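Local coordinates for protein MDM10 isoform 1 (Saccharomyces cerevisiae, PDB 7BTX) that forms part of the ERMES complex that tethers the endoplasmic reticulum to mitochondria, and takes part in late assembly steps of the TOM translocase, at residues Arg192-Glu196 against Tyr208-Phe214. Sequence-based numbering, arbitrary orientation.
Sequences RNLQE and YRVLHNF
Glu196 and Arg209 face each other as an antiparallel hydrogen-bonded pair. Arg209 N donates to Glu196 O at 2.9 Å, and Glu196 N returns a more bent bond to Arg209 O. From this rung both side chains leave on the same side. Followed outward, Arg209 lays CB against Glu196 CB, runs extended through CG, brings CD within 3.9 Å and CZ within 3.7 Å of Glu196 OE1, and closes a salt bridge through NH2 to Glu196 OE1 at 2.7 Å. Carboxylate and guanidinium planes stand 79° apart, and NH2 lies nearer OE1 than OE2. Tyr208 leaves on the other face, its ring swung opposite the backbone N (chi1 178°), which brings CD1 to 3.3 Å from Glu196 O; its OH rests 3.5 Å from Gln195 CG, which also meets Val210 CG2. Farther along, Asn193 OD1 approaches His212 ND1 to 3.1 Å, while Arg192 O lies over one face of the imidazole and accepts a weak bond from Asn213 N. An alanine in place of His212 would probably leave a gap beside Asn193 OD1 and Arg192 O, which both lie against the ring. In this mitochondrial beta-barrel protein the pairing joins the edges of two sheets: outermost strands 194-199 and 209-211 have inner neighbours 179-189 and 230-240, while Asn22 touches Leu194, Leu211 and Asn213, and Tyr24 touches Arg209.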
# COMPACT_ATOMS: atom_id res chain seq x y z
N ARG D 192 -6.22 43.98 -31.43
CA ARG D 192 -6.29 44.85 -30.26
C ARG D 192 -7.11 44.23 -29.13
O ARG D 192 -7.33 44.89 -28.11
CB ARG D 192 -6.88 46.22 -30.63
CG ARG D 192 -6.22 46.93 -31.80
CD ARG D 192 -4.94 47.65 -31.40
NE ARG D 192 -3.76 46.84 -31.69
CZ ARG D 192 -2.51 47.29 -31.61
NH1 ARG D 192 -1.50 46.49 -31.89
NH2 ARG D 192 -2.28 48.55 -31.25
N ASN D 193 -7.54 42.98 -29.28
CA ASN D 193 -8.40 42.31 -28.31
C ASN D 193 -8.21 40.81 -28.42
O ASN D 193 -7.83 40.30 -29.48
CB ASN D 193 -9.88 42.63 -28.52
CG ASN D 193 -10.28 43.98 -28.01
OD1 ASN D 193 -9.93 44.36 -26.89
ND2 ASN D 193 -11.02 44.73 -28.81
N LEU D 194 -8.43 40.11 -27.31
CA LEU D 194 -8.55 38.66 -27.32
C LEU D 194 -9.67 38.28 -26.35
O LEU D 194 -9.44 37.68 -25.31
CB LEU D 194 -7.23 37.96 -27.01
CG LEU D 194 -7.07 36.52 -27.54
CD1 LEU D 194 -5.62 36.23 -27.87
CD2 LEU D 194 -7.60 35.42 -26.63
N GLN D 195 -10.88 38.79 -26.61
CA GLN D 195 -12.05 38.42 -25.83
C GLN D 195 -12.28 36.92 -25.82
O GLN D 195 -11.92 36.22 -26.77
CB GLN D 195 -13.30 39.12 -26.38
CG GLN D 195 -13.16 40.60 -26.58
CD GLN D 195 -14.25 41.15 -27.45
OE1 GLN D 195 -14.96 40.41 -28.12
NE2 GLN D 195 -14.41 42.47 -27.44
N GLU D 196 -12.89 36.42 -24.75
CA GLU D 196 -13.03 34.99 -24.56
C GLU D 196 -14.24 34.73 -23.68
O GLU D 196 -14.43 35.41 -22.68
CB GLU D 196 -11.78 34.40 -23.91
CG GLU D 196 -11.80 32.91 -23.77
CD GLU D 196 -10.46 32.36 -23.37
OE1 GLU D 196 -9.56 33.16 -23.06
OE2 GLU D 196 -10.31 31.12 -23.36
N TYR D 208 -15.93 35.37 -18.67
CA TYR D 208 -15.57 36.28 -19.75
C TYR D 208 -14.18 36.81 -19.46
O TYR D 208 -13.85 37.08 -18.31
CB TYR D 208 -16.58 37.43 -19.86
CG TYR D 208 -16.25 38.44 -20.93
CD1 TYR D 208 -16.30 38.11 -22.27
CD2 TYR D 208 -15.88 39.73 -20.60
CE1 TYR D 208 -16.00 39.02 -23.25
CE2 TYR D 208 -15.57 40.66 -21.57
CZ TYR D 208 -15.64 40.29 -22.89
OH TYR D 208 -15.34 41.20 -23.87
N ARG D 209 -13.37 36.95 -20.50
CA ARG D 209 -12.06 37.57 -20.38
C ARG D 209 -11.90 38.55 -21.52
O ARG D 209 -12.55 38.41 -22.56
CB ARG D 209 -10.91 36.56 -20.45
CG ARG D 209 -10.81 35.56 -19.33
CD ARG D 209 -9.55 34.73 -19.54
NE ARG D 209 -9.64 33.41 -18.94
CZ ARG D 209 -9.13 32.31 -19.49
NH1 ARG D 209 -9.25 31.14 -18.89
NH2 ARG D 209 -8.51 32.39 -20.66
N VAL D 210 -11.03 39.53 -21.33
CA VAL D 210 -10.71 40.49 -22.38
C VAL D 210 -9.32 41.03 -22.06
O VAL D 210 -8.94 41.12 -20.89
CB VAL D 210 -11.78 41.59 -22.50
CG1 VAL D 210 -11.89 42.42 -21.23
CG2 VAL D 210 -11.55 42.48 -23.72
N LEU D 211 -8.53 41.32 -23.09
CA LEU D 211 -7.22 41.91 -22.92
C LEU D 211 -7.02 42.92 -24.03
O LEU D 211 -6.64 42.55 -25.14
CB LEU D 211 -6.13 40.84 -22.92
CG LEU D 211 -4.70 41.21 -22.54
CD1 LEU D 211 -4.09 40.09 -21.75
CD2 LEU D 211 -3.84 41.46 -23.76
N HIS D 212 -7.28 44.19 -23.73
CA HIS D 212 -7.25 45.25 -24.73
C HIS D 212 -5.83 45.80 -24.80
O HIS D 212 -5.41 46.58 -23.94
CB HIS D 212 -8.26 46.33 -24.41
CG HIS D 212 -8.50 47.28 -25.54
ND1 HIS D 212 -9.70 47.33 -26.23
CD2 HIS D 212 -7.70 48.21 -26.11
CE1 HIS D 212 -9.62 48.25 -27.17
NE2 HIS D 212 -8.42 48.80 -27.12
N ASN D 213 -5.11 45.41 -25.83
CA ASN D 213 -3.78 45.96 -26.06
C ASN D 213 -3.87 47.38 -26.59
O ASN D 213 -4.70 47.70 -27.45
CB ASN D 213 -3.02 45.07 -27.04
CG ASN D 213 -1.54 45.38 -27.08
OD1 ASN D 213 -1.03 46.12 -26.25
ND2 ASN D 213 -0.85 44.80 -28.05
N PHE D 214 -3.02 48.26 -26.06
CA PHE D 214 -2.86 49.62 -26.55
C PHE D 214 -1.49 49.76 -27.20
O PHE D 214 -0.74 48.78 -27.33
CB PHE D 214 -3.00 50.64 -25.41
CG PHE D 214 -4.34 50.62 -24.73
CD1 PHE D 214 -5.44 51.21 -25.32
CD2 PHE D 214 -4.48 50.05 -23.48
CE1 PHE D 214 -6.67 51.21 -24.67
CE2 PHE D 214 -5.70 50.05 -22.83
CZ PHE D 214 -6.79 50.62 -23.43